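Local atomic coordinates of putative phosphatase (Bacteroides thetaiotaomicron, PDB entry 3KYA), a protein that is a putative phosphatase of unproven function that binds zinc ions. Residues Y224-N229 with D236-Q241; I188-F193 with N250-H255; F12-P17 with G87-T92. All coordinates share one frame; numbering follows the deposited sequence.

Contact 1: Y224-N229 with D236-Q241; sequences YIIKRN and DRSDIQ. With EDO (1,2-ethanediol), chain N; EDO (1,2-ethanediol), chain M.
Y224 opens the pairing by laying ring atom CD2 4.0 Å from CG1 of I240. I225 and Q241 then form an antiparallel hydrogen-bonded pair: I225 N gives to Q241 O at 2.8 Å and Q241 N returns a bond to I225 O. On the sheet face that I225 and Q241 share, CG2 of I225 meets CB of Q241, and the end of I225 turns away onto Y279 and F280 of the helix 276-284. I226 faces I240 in a non-hydrogen-bonded pair, the two isoleucines side by side and pointing the same way; CG2 of I226, anti to its backbone N, is pressed 3.5 Å from CB of S238. K227 N continues the ladder to D239 O at 2.9 Å. The extended K227 side chain runs off beside E205, and its nearest atom is about 5 Å from a bound zinc ion. N229 brings its amide up to S238, whose OG accepts from D235 N and has two weak hydrogen-bond acceptors for its one proton, K227 O at 3.1 Å and N229 OD1 at 3.2 Å. CG of N229 lies over one face of the R237 guanidinium, the planes inclined at 57° rather than stacked; N229 ND2 and R237 NH2 both bond to D235. This hairpin between a blade's last two strands is thus held by backbone bonds and isoleucines at one end and a polar cluster around D235 at the turn.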
loop_
_atom_site.group_PDB
_atom_site.type_symbol
_atom_site.label_atom_id
_atom_site.label_comp_id
_atom_site.label_asym_id
_atom_site.label_seq_id
_atom_site.Cartn_x
_atom_site.Cartn_y
_atom_site.Cartn_z
ATOM N N TYR A 224 -25.407 -25.116 -21.222
ATOM C CA TYR A 224 -26.399 -24.856 -22.256
ATOM C C TYR A 224 -26.058 -23.561 -22.982
ATOM O O TYR A 224 -25.338 -22.696 -22.450
ATOM C CB TYR A 224 -27.808 -24.744 -21.653
ATOM C CG TYR A 224 -28.375 -26.042 -21.121
ATOM C CD1 TYR A 224 -28.051 -26.502 -19.848
ATOM C CD2 TYR A 224 -29.244 -26.813 -21.888
ATOM C CE1 TYR A 224 -28.575 -27.697 -19.358
ATOM C CE2 TYR A 224 -29.761 -28.018 -21.397
ATOM C CZ TYR A 224 -29.422 -28.445 -20.133
ATOM O OH TYR A 224 -29.926 -29.635 -19.640
ATOM N N ILE A 225 -26.606 -23.425 -24.187
ATOM C CA ILE A 225 -26.432 -22.229 -25.006
ATOM C C ILE A 225 -27.816 -21.718 -25.417
ATOM O O ILE A 225 -28.647 -22.487 -25.919
ATOM C CB ILE A 225 -25.485 -22.507 -26.200
ATOM C CG1 ILE A 225 -24.999 -21.198 -26.815
ATOM C CG2 ILE A 225 -26.148 -23.439 -27.271
ATOM C CD1 ILE A 225 -23.801 -21.351 -27.751
ATOM N N ILE A 226 -28.060 -20.422 -25.190
ATOM C CA ILE A 226 -29.358 -19.775 -25.451
ATOM C C ILE A 226 -29.209 -18.673 -26.495
ATOM O O ILE A 226 -28.455 -17.730 -26.303
ATOM C CB ILE A 226 -29.945 -19.151 -24.169
ATOM C CG1 ILE A 226 -30.023 -20.190 -23.050
ATOM C CG2 ILE A 226 -31.333 -18.539 -24.445
ATOM C CD1 ILE A 226 -30.500 -19.649 -21.712
ATOM N N LYS A 227 -29.950 -18.783 -27.594
ATOM C CA LYS A 227 -29.823 -17.848 -28.706
ATOM C C LYS A 227 -30.712 -16.614 -28.564
ATOM O O LYS A 227 -31.914 -16.709 -28.274
ATOM C CB LYS A 227 -30.157 -18.560 -30.015
ATOM C CG LYS A 227 -29.837 -17.762 -31.272
ATOM C CD LYS A 227 -30.158 -18.570 -32.517
ATOM C CE LYS A 227 -29.675 -17.871 -33.761
ATOM N NZ LYS A 227 -30.087 -18.639 -34.958
ATOM N N ARG A 228 -30.105 -15.457 -28.795
ATOM C CA ARG A 228 -30.796 -14.187 -28.744
ATOM C C ARG A 228 -31.930 -14.173 -29.778
ATOM O O ARG A 228 -31.766 -14.643 -30.917
ATOM C CB ARG A 228 -29.789 -13.053 -29.000
ATOM C CG ARG A 228 -30.294 -11.635 -28.696
ATOM C CD ARG A 228 -29.227 -10.577 -29.030
ATOM N NE ARG A 228 -28.021 -10.616 -28.181
ATOM C CZ ARG A 228 -27.847 -9.920 -27.052
ATOM N NH1 ARG A 228 -28.810 -9.138 -26.558
ATOM N NH2 ARG A 228 -26.706 -10.030 -26.388
ATOM N N ASN A 229 -33.083 -13.649 -29.367
ATOM C CA ASN A 229 -34.239 -13.526 -30.245
ATOM C C ASN A 229 -34.007 -12.437 -31.294
ATOM O O ASN A 229 -33.106 -11.596 -31.145
ATOM C CB ASN A 229 -35.502 -13.185 -29.446
ATOM C CG ASN A 229 -35.931 -14.305 -28.504
ATOM O OD1 ASN A 229 -35.922 -15.489 -28.870
ATOM N ND2 ASN A 229 -36.324 -13.935 -27.292
ATOM N N ASP A 236 -38.211 -16.806 -22.942
ATOM C CA ASP A 236 -38.731 -18.159 -23.159
ATOM C C ASP A 236 -39.010 -18.486 -24.643
ATOM O O ASP A 236 -39.314 -19.627 -24.974
ATOM C CB ASP A 236 -39.939 -18.433 -22.241
ATOM C CG ASP A 236 -39.544 -18.521 -20.756
ATOM O OD1 ASP A 236 -38.402 -18.914 -20.436
ATOM O OD2 ASP A 236 -40.382 -18.200 -19.895
ATOM N N ARG A 237 -38.866 -17.510 -25.532
ATOM C CA ARG A 237 -38.995 -17.776 -26.965
ATOM C C ARG A 237 -37.651 -18.207 -27.541
ATOM O O ARG A 237 -37.590 -18.720 -28.651
ATOM C CB ARG A 237 -39.450 -16.533 -27.716
ATOM C CG ARG A 237 -40.845 -16.043 -27.367
ATOM C CD ARG A 237 -41.082 -14.696 -28.005
ATOM N NE ARG A 237 -40.194 -13.694 -27.432
ATOM C CZ ARG A 237 -40.018 -12.466 -27.912
ATOM N NH1 ARG A 237 -40.665 -12.066 -28.989
ATOM N NH2 ARG A 237 -39.179 -11.633 -27.305
ATOM N N SER A 238 -36.578 -17.964 -26.789
ATOM C CA SER A 238 -35.220 -18.260 -27.237
ATOM C C SER A 238 -34.926 -19.743 -27.382
ATOM O O SER A 238 -35.294 -20.543 -26.519
ATOM C CB SER A 238 -34.185 -17.663 -26.271
ATOM O OG SER A 238 -34.231 -16.247 -26.286
ATOM N N ASP A 239 -34.260 -20.091 -28.480
ATOM C CA ASP A 239 -33.814 -21.447 -28.717
ATOM C C ASP A 239 -32.756 -21.791 -27.657
ATOM O O ASP A 239 -31.876 -20.981 -27.384
ATOM C CB ASP A 239 -33.191 -21.573 -30.104
ATOM C CG ASP A 239 -32.731 -23.005 -30.415
ATOM O OD1 ASP A 239 -33.602 -23.879 -30.614
ATOM O OD2 ASP A 239 -31.497 -23.249 -30.467
ATOM N N ILE A 240 -32.861 -22.974 -27.049
ATOM C CA ILE A 240 -31.902 -23.425 -26.032
ATOM C C ILE A 240 -31.409 -24.834 -26.391
ATOM O O ILE A 240 -32.215 -25.709 -26.713
ATOM C CB ILE A 240 -32.501 -23.365 -24.598
ATOM C CG1 ILE A 240 -31.518 -23.929 -23.566
ATOM C CG2 ILE A 240 -33.830 -24.115 -24.507
ATOM C CD1 ILE A 240 -31.917 -23.644 -22.129
ATOM N N GLN A 241 -30.089 -25.030 -26.372
ATOM C CA GLN A 241 -29.483 -26.315 -26.709
ATOM C C GLN A 241 -28.420 -26.730 -25.687
ATOM O O GLN A 241 -27.721 -25.874 -25.119
ATOM C CB GLN A 241 -28.836 -26.253 -28.100
ATOM C CG GLN A 241 -29.776 -25.856 -29.246
ATOM C CD GLN A 241 -30.877 -26.867 -29.498
ATOM O OE1 GLN A 241 -30.740 -28.042 -29.156
ATOM N NE2 GLN A 241 -31.968 -26.419 -30.105
HETATM C C1 EDO N . -29.706 -11.242 -34.984
HETATM O O1 EDO N . -30.037 -9.909 -34.591
HETATM C C2 EDO N . -30.003 -12.206 -33.850
HETATM O O2 EDO N . -30.218 -11.493 -32.619
HETATM C C1 EDO M . -34.945 -19.974 -21.963
HETATM O O1 EDO M . -35.781 -19.745 -20.812
HETATM C C2 EDO M . -35.678 -20.746 -23.061
HETATM O O2 EDO M . -36.281 -21.918 -22.484
HETATM O O HOH W 1 -29.166 -22.099 -29.000
HETATM O O HOH W 2 -33.718 -17.836 -30.335
#

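Contact 2: I188-F193 with N250-H255; sequences IRSIAF and NGATIH. With EDO (1,2-ethanediol), chain B.
S190 and A252 join the innermost strands of two neighbouring blades of what the topology shows to be a beta-propeller, 188-193 from one four-stranded antiparallel sheet and 252-254 from the next. The two strands run nearly parallel, 20° apart, with 6.5 Å between their axes, and side chains and a water lie between them, since they belong to separate sheets. A direct bond does cross: A252 N gives to S190 OG at 3.0 Å. OG can take it because chi1 of 68° tucks it between the backbone N and the carbonyl carbon of S190, on the side facing G251, whose CA lies 3.4 Å away. A classic beta bulge, in which R189 and S190 both face A210 of strand 206-211, lets these consecutive residues point toward the neighbouring blade together.

The polar packing belongs to R189 and N250, which lie side by side and point the same way. CB of N250 sits 3.9 Å above one face of the guanidinium, offset toward its rim, and the amide plane is tilted 39° from it. NH1 of R189 forms salt bridges with D212 and E312. An alanine in place of R189 would probably leave those two carboxylates without their shared cation and uncover the side of N250 that the guanidinium now packs against.

Apolar contact comes further along the strands. CB of A192 rests 4.3 Å from CG1 of I254, and the same CG1 approaches F193 O at 3.4 Å. Between the blades, water 3 sits 2.7 Å from S190 OG and donates to A252 O at 2.9 Å.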
loop_
_atom_site.group_PDB
_atom_site.type_symbol
_atom_site.label_atom_id
_atom_site.label_comp_id
_atom_site.label_asym_id
_atom_site.label_seq_id
_atom_site.Cartn_x
_atom_site.Cartn_y
_atom_site.Cartn_z
ATOM N N ILE A 188 -28.212 -23.106 -10.949
ATOM C CA ILE A 188 -27.629 -22.358 -12.070
ATOM C C ILE A 188 -26.375 -21.662 -11.535
ATOM O O ILE A 188 -26.433 -20.965 -10.523
ATOM C CB ILE A 188 -28.642 -21.353 -12.672
ATOM C CG1 ILE A 188 -30.030 -21.993 -12.840
ATOM C CG2 ILE A 188 -28.112 -20.764 -14.002
ATOM C CD1 ILE A 188 -30.086 -23.277 -13.704
ATOM N N ARG A 189 -25.238 -21.861 -12.204
ATOM C CA ARG A 189 -23.941 -21.415 -11.688
ATOM C C ARG A 189 -23.246 -20.222 -12.364
ATOM O O ARG A 189 -22.490 -19.506 -11.705
ATOM C CB ARG A 189 -22.982 -22.612 -11.716
ATOM C CG ARG A 189 -23.429 -23.838 -10.881
ATOM C CD ARG A 189 -23.629 -23.523 -9.391
ATOM N NE ARG A 189 -22.484 -22.825 -8.796
ATOM C CZ ARG A 189 -21.574 -23.339 -7.960
ATOM N NH1 ARG A 189 -21.623 -24.601 -7.550
ATOM N NH2 ARG A 189 -20.603 -22.557 -7.493
ATOM N N SER A 190 -23.473 -20.000 -13.655
ATOM C CA SER A 190 -22.796 -18.893 -14.334
ATOM C C SER A 190 -23.415 -18.530 -15.660
ATOM O O SER A 190 -24.092 -19.341 -16.303
ATOM C CB SER A 190 -21.305 -19.192 -14.577
ATOM O OG SER A 190 -21.105 -20.237 -15.516
ATOM N N ILE A 191 -23.154 -17.284 -16.035
ATOM C CA ILE A 191 -23.590 -16.718 -17.295
ATOM C C ILE A 191 -22.381 -16.133 -18.019
ATOM O O ILE A 191 -21.596 -15.374 -17.423
ATOM C CB ILE A 191 -24.641 -15.600 -17.086
ATOM C CG1 ILE A 191 -25.966 -16.179 -16.596
ATOM C CG2 ILE A 191 -24.865 -14.831 -18.397
ATOM C CD1 ILE A 191 -27.002 -15.104 -16.161
ATOM N N ALA A 192 -22.227 -16.503 -19.289
ATOM C CA ALA A 192 -21.193 -15.956 -20.161
ATOM C C ALA A 192 -21.820 -15.715 -21.537
ATOM O O ALA A 192 -22.983 -16.078 -21.769
ATOM C CB ALA A 192 -19.964 -16.893 -20.257
ATOM N N PHE A 193 -21.072 -15.064 -22.422
ATOM C CA PHE A 193 -21.524 -14.759 -23.785
ATOM C C PHE A 193 -20.415 -15.071 -24.790
ATOM O O PHE A 193 -19.235 -14.859 -24.492
ATOM C CB PHE A 193 -21.935 -13.283 -23.914
ATOM C CG PHE A 193 -23.119 -12.897 -23.059
ATOM C CD1 PHE A 193 -22.941 -12.461 -21.759
ATOM C CD2 PHE A 193 -24.413 -12.945 -23.561
ATOM C CE1 PHE A 193 -24.029 -12.112 -20.963
ATOM C CE2 PHE A 193 -25.508 -12.594 -22.764
ATOM C CZ PHE A 193 -25.307 -12.179 -21.460
ATOM N N ASN A 250 -19.351 -26.137 -12.131
ATOM C CA ASN A 250 -19.508 -24.983 -11.242
ATOM C C ASN A 250 -19.403 -23.651 -12.005
ATOM O O ASN A 250 -19.523 -22.590 -11.403
ATOM C CB ASN A 250 -18.459 -24.989 -10.125
ATOM C CG ASN A 250 -18.320 -26.351 -9.439
ATOM O OD1 ASN A 250 -17.201 -26.845 -9.278
ATOM N ND2 ASN A 250 -19.447 -26.975 -9.073
ATOM N N GLY A 251 -19.138 -23.702 -13.305
ATOM C CA GLY A 251 -19.020 -22.484 -14.102
ATOM C C GLY A 251 -18.401 -22.715 -15.466
ATOM O O GLY A 251 -17.706 -23.721 -15.682
ATOM N N ALA A 252 -18.671 -21.778 -16.379
ATOM C CA ALA A 252 -18.133 -21.792 -17.737
ATOM C C ALA A 252 -17.746 -20.362 -18.122
ATOM O O ALA A 252 -18.511 -19.426 -17.879
ATOM C CB ALA A 252 -19.144 -22.380 -18.719
ATOM N N THR A 253 -16.575 -20.202 -18.731
ATOM C CA THR A 253 -16.022 -18.884 -19.063
ATOM C C THR A 253 -15.461 -18.847 -20.481
ATOM O O THR A 253 -14.858 -19.830 -20.934
ATOM C CB THR A 253 -14.877 -18.520 -18.092
ATOM O OG1 THR A 253 -15.304 -18.756 -16.740
ATOM C CG2 THR A 253 -14.452 -17.055 -18.256
ATOM N N ILE A 254 -15.639 -17.709 -21.158
ATOM C CA ILE A 254 -15.166 -17.488 -22.525
ATOM C C ILE A 254 -13.843 -16.724 -22.540
ATOM O O ILE A 254 -13.687 -15.733 -21.799
ATOM C CB ILE A 254 -16.235 -16.703 -23.354
ATOM C CG1 ILE A 254 -17.437 -17.600 -23.650
ATOM C CG2 ILE A 254 -15.666 -16.191 -24.670
ATOM C CD1 ILE A 254 -17.157 -18.739 -24.655
ATOM N N HIS A 255 -12.889 -17.181 -23.357
ATOM C CA HIS A 255 -11.608 -16.481 -23.495
ATOM C C HIS A 255 -11.880 -15.160 -24.228
ATOM O O HIS A 255 -12.419 -15.179 -25.333
ATOM C CB HIS A 255 -10.573 -17.308 -24.253
ATOM C CG HIS A 255 -9.185 -16.768 -24.136
ATOM N ND1 HIS A 255 -8.677 -15.830 -25.001
ATOM C CD2 HIS A 255 -8.211 -17.005 -23.218
ATOM C CE1 HIS A 255 -7.441 -15.523 -24.639
ATOM N NE2 HIS A 255 -7.135 -16.221 -23.557
HETATM C C1 EDO B . -20.654 -28.847 -5.798
HETATM O O1 EDO B . -21.701 -27.890 -6.040
HETATM C C2 EDO B . -20.839 -30.069 -6.693
HETATM O O2 EDO B . -20.425 -29.789 -8.033
HETATM O O HOH W 3 -21.419 -19.687 -18.149
#

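Contact 3: F12-P17 with G87-T92; sequences FDPSKP and GENAVT
P14 and N89 bring the two backbones closest, their CA atoms 5.4 Å apart, where a type I beta turn from D13 to K16 comes up beside the short 3-10 segment that leads into strand 91-94. Side chains meet backbone carbonyls here more than they meet each other. F12, with CG anti to its backbone N (chi1 172°), sends the far end of its ring to N89 O, which lies in the ring plane at the edge, 3.5 Å from CE2. CZ of the same ring meets CG2 of V91 at 3.9 Å, the two side chains crossing obliquely. One ring face of F12 is taken by its own segment: the N of P14 stands 3.9 Å above the centre. Strand 91-94 is an outermost strand of the sheet of the IPT/TIG domain, an immunoglobulin-like member of the E-set clan, and the turn lies in the loop that leads into strand 19-28. An Asx turn is built into it: D13 OD1 accepts from S15 N and also from S15 OG at 2.6 Å, both from the same face of the carboxylate. P14 lays CB against CB of N89, 4.0 Å away. V91 puts both methyls against the turn, CG2 3.7 Å from P14 O and CG1 near K16 O and the CA of P17, while N40 holds the segment from elsewhere in the domain by bonding to D13 N and P17 O.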
loop_
_atom_site.group_PDB
_atom_site.type_symbol
_atom_site.label_atom_id
_atom_site.label_comp_id
_atom_site.label_asym_id
_atom_site.label_seq_id
_atom_site.Cartn_x
_atom_site.Cartn_y
_atom_site.Cartn_z
ATOM N N PHE A 12 -13.248 33.929 24.469
ATOM C CA PHE A 12 -14.267 34.364 23.511
ATOM C C PHE A 12 -14.919 35.659 23.977
ATOM O O PHE A 12 -15.269 35.787 25.146
ATOM C CB PHE A 12 -15.333 33.272 23.335
ATOM C CG PHE A 12 -16.535 33.696 22.525
ATOM C CD1 PHE A 12 -16.391 34.147 21.217
ATOM C CD2 PHE A 12 -17.817 33.589 23.055
ATOM C CE1 PHE A 12 -17.499 34.516 20.462
ATOM C CE2 PHE A 12 -18.925 33.956 22.315
ATOM C CZ PHE A 12 -18.770 34.422 21.015
ATOM N N ASP A 13 -15.053 36.619 23.062
ATOM C CA ASP A 13 -15.691 37.910 23.354
ATOM C C ASP A 13 -16.934 38.024 22.461
ATOM O O ASP A 13 -16.814 38.303 21.264
ATOM C CB ASP A 13 -14.711 39.057 23.102
ATOM C CG ASP A 13 -15.243 40.414 23.571
ATOM O OD1 ASP A 13 -16.473 40.575 23.709
ATOM O OD2 ASP A 13 -14.417 41.327 23.798
ATOM N N PRO A 14 -18.136 37.799 23.033
ATOM C CA PRO A 14 -19.371 37.816 22.239
ATOM C C PRO A 14 -19.771 39.176 21.643
ATOM O O PRO A 14 -20.709 39.220 20.851
ATOM C CB PRO A 14 -20.439 37.336 23.231
ATOM C CG PRO A 14 -19.881 37.600 24.558
ATOM C CD PRO A 14 -18.400 37.449 24.441
ATOM N N SER A 15 -19.091 40.257 22.026
ATOM C CA SER A 15 -19.362 41.582 21.457
ATOM C C SER A 15 -18.508 41.840 20.210
ATOM O O SER A 15 -18.662 42.872 19.564
ATOM C CB SER A 15 -19.107 42.680 22.484
ATOM O OG SER A 15 -17.749 42.698 22.882
ATOM N N LYS A 16 -17.616 40.902 19.878
ATOM C CA LYS A 16 -16.739 41.011 18.719
ATOM C C LYS A 16 -17.049 39.935 17.693
ATOM O O LYS A 16 -17.474 38.832 18.051
ATOM C CB LYS A 16 -15.275 40.870 19.145
ATOM C CG LYS A 16 -14.746 41.976 20.059
ATOM C CD LYS A 16 -14.754 43.333 19.351
ATOM C CE LYS A 16 -13.914 44.374 20.078
ATOM N NZ LYS A 16 -14.424 44.700 21.432
ATOM N N PRO A 17 -16.810 40.234 16.404
ATOM C CA PRO A 17 -17.071 39.224 15.391
ATOM C C PRO A 17 -16.152 38.015 15.527
ATOM O O PRO A 17 -15.134 38.074 16.220
ATOM C CB PRO A 17 -16.780 39.957 14.071
ATOM C CG PRO A 17 -15.926 41.118 14.438
ATOM C CD PRO A 17 -16.336 41.506 15.819
ATOM N N GLY A 87 -27.111 30.794 22.536
ATOM C CA GLY A 87 -28.202 31.720 22.797
ATOM C C GLY A 87 -27.872 33.149 22.406
ATOM O O GLY A 87 -27.368 33.394 21.312
ATOM N N GLU A 88 -28.139 34.091 23.312
ATOM C CA GLU A 88 -27.898 35.516 23.040
ATOM C C GLU A 88 -26.427 35.824 22.707
ATOM O O GLU A 88 -26.149 36.784 21.997
ATOM C CB GLU A 88 -28.388 36.404 24.209
ATOM C CG GLU A 88 -27.642 36.216 25.541
ATOM C CD GLU A 88 -28.117 37.155 26.653
ATOM O OE1 GLU A 88 -28.968 38.035 26.387
ATOM O OE2 GLU A 88 -27.629 37.008 27.802
ATOM N N ASN A 89 -25.503 35.012 23.219
ATOM C CA ASN A 89 -24.065 35.198 22.980
ATOM C C ASN A 89 -23.493 34.465 21.755
ATOM O O ASN A 89 -22.281 34.491 21.543
ATOM C CB ASN A 89 -23.280 34.757 24.218
ATOM C CG ASN A 89 -23.595 35.594 25.433
ATOM O OD1 ASN A 89 -24.190 36.654 25.320
ATOM N ND2 ASN A 89 -23.180 35.128 26.601
ATOM N N ALA A 90 -24.345 33.821 20.957
ATOM C CA ALA A 90 -23.871 33.053 19.804
ATOM C C ALA A 90 -23.489 33.997 18.657
ATOM O O ALA A 90 -24.237 34.922 18.350
ATOM C CB ALA A 90 -24.925 32.051 19.350
ATOM N N VAL A 91 -22.308 33.773 18.073
ATOM C CA VAL A 91 -21.793 34.566 16.955
ATOM C C VAL A 91 -21.377 33.590 15.858
ATOM O O VAL A 91 -20.691 32.602 16.134
ATOM C CB VAL A 91 -20.615 35.488 17.388
ATOM C CG1 VAL A 91 -20.099 36.328 16.211
ATOM C CG2 VAL A 91 -21.052 36.407 18.519
ATOM N N THR A 92 -21.825 33.851 14.628
ATOM C CA THR A 92 -21.556 32.977 13.483
ATOM C C THR A 92 -20.840 33.696 12.349
ATOM O O THR A 92 -21.076 34.870 12.113
ATOM C CB THR A 92 -22.869 32.400 12.904
ATOM O OG1 THR A 92 -23.554 31.652 13.912
ATOM C CG2 THR A 92 -22.602 31.485 11.719
#

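How the contacts relate
Contact 3 comes first along the chain and stands alone in the N-terminal IPT/TIG domain, its centre about 74 Å from that of contact 1 and about 67 Å from that of contact 2, on the opposite side of the chain's centre. The other two belong to the propeller, with centres about 15 Å apart, and contact 1 is nested in the chain loop that contact 2 closes. They share the sheet of strands 188-193, 206-211, 220-227 and 240-246: contact 1 pairs its last two strands, whereas contact 2 carries its first strand to the next blade, whose strand 252-254 directly follows 240-246. One contact therefore builds a blade and the other joins blades.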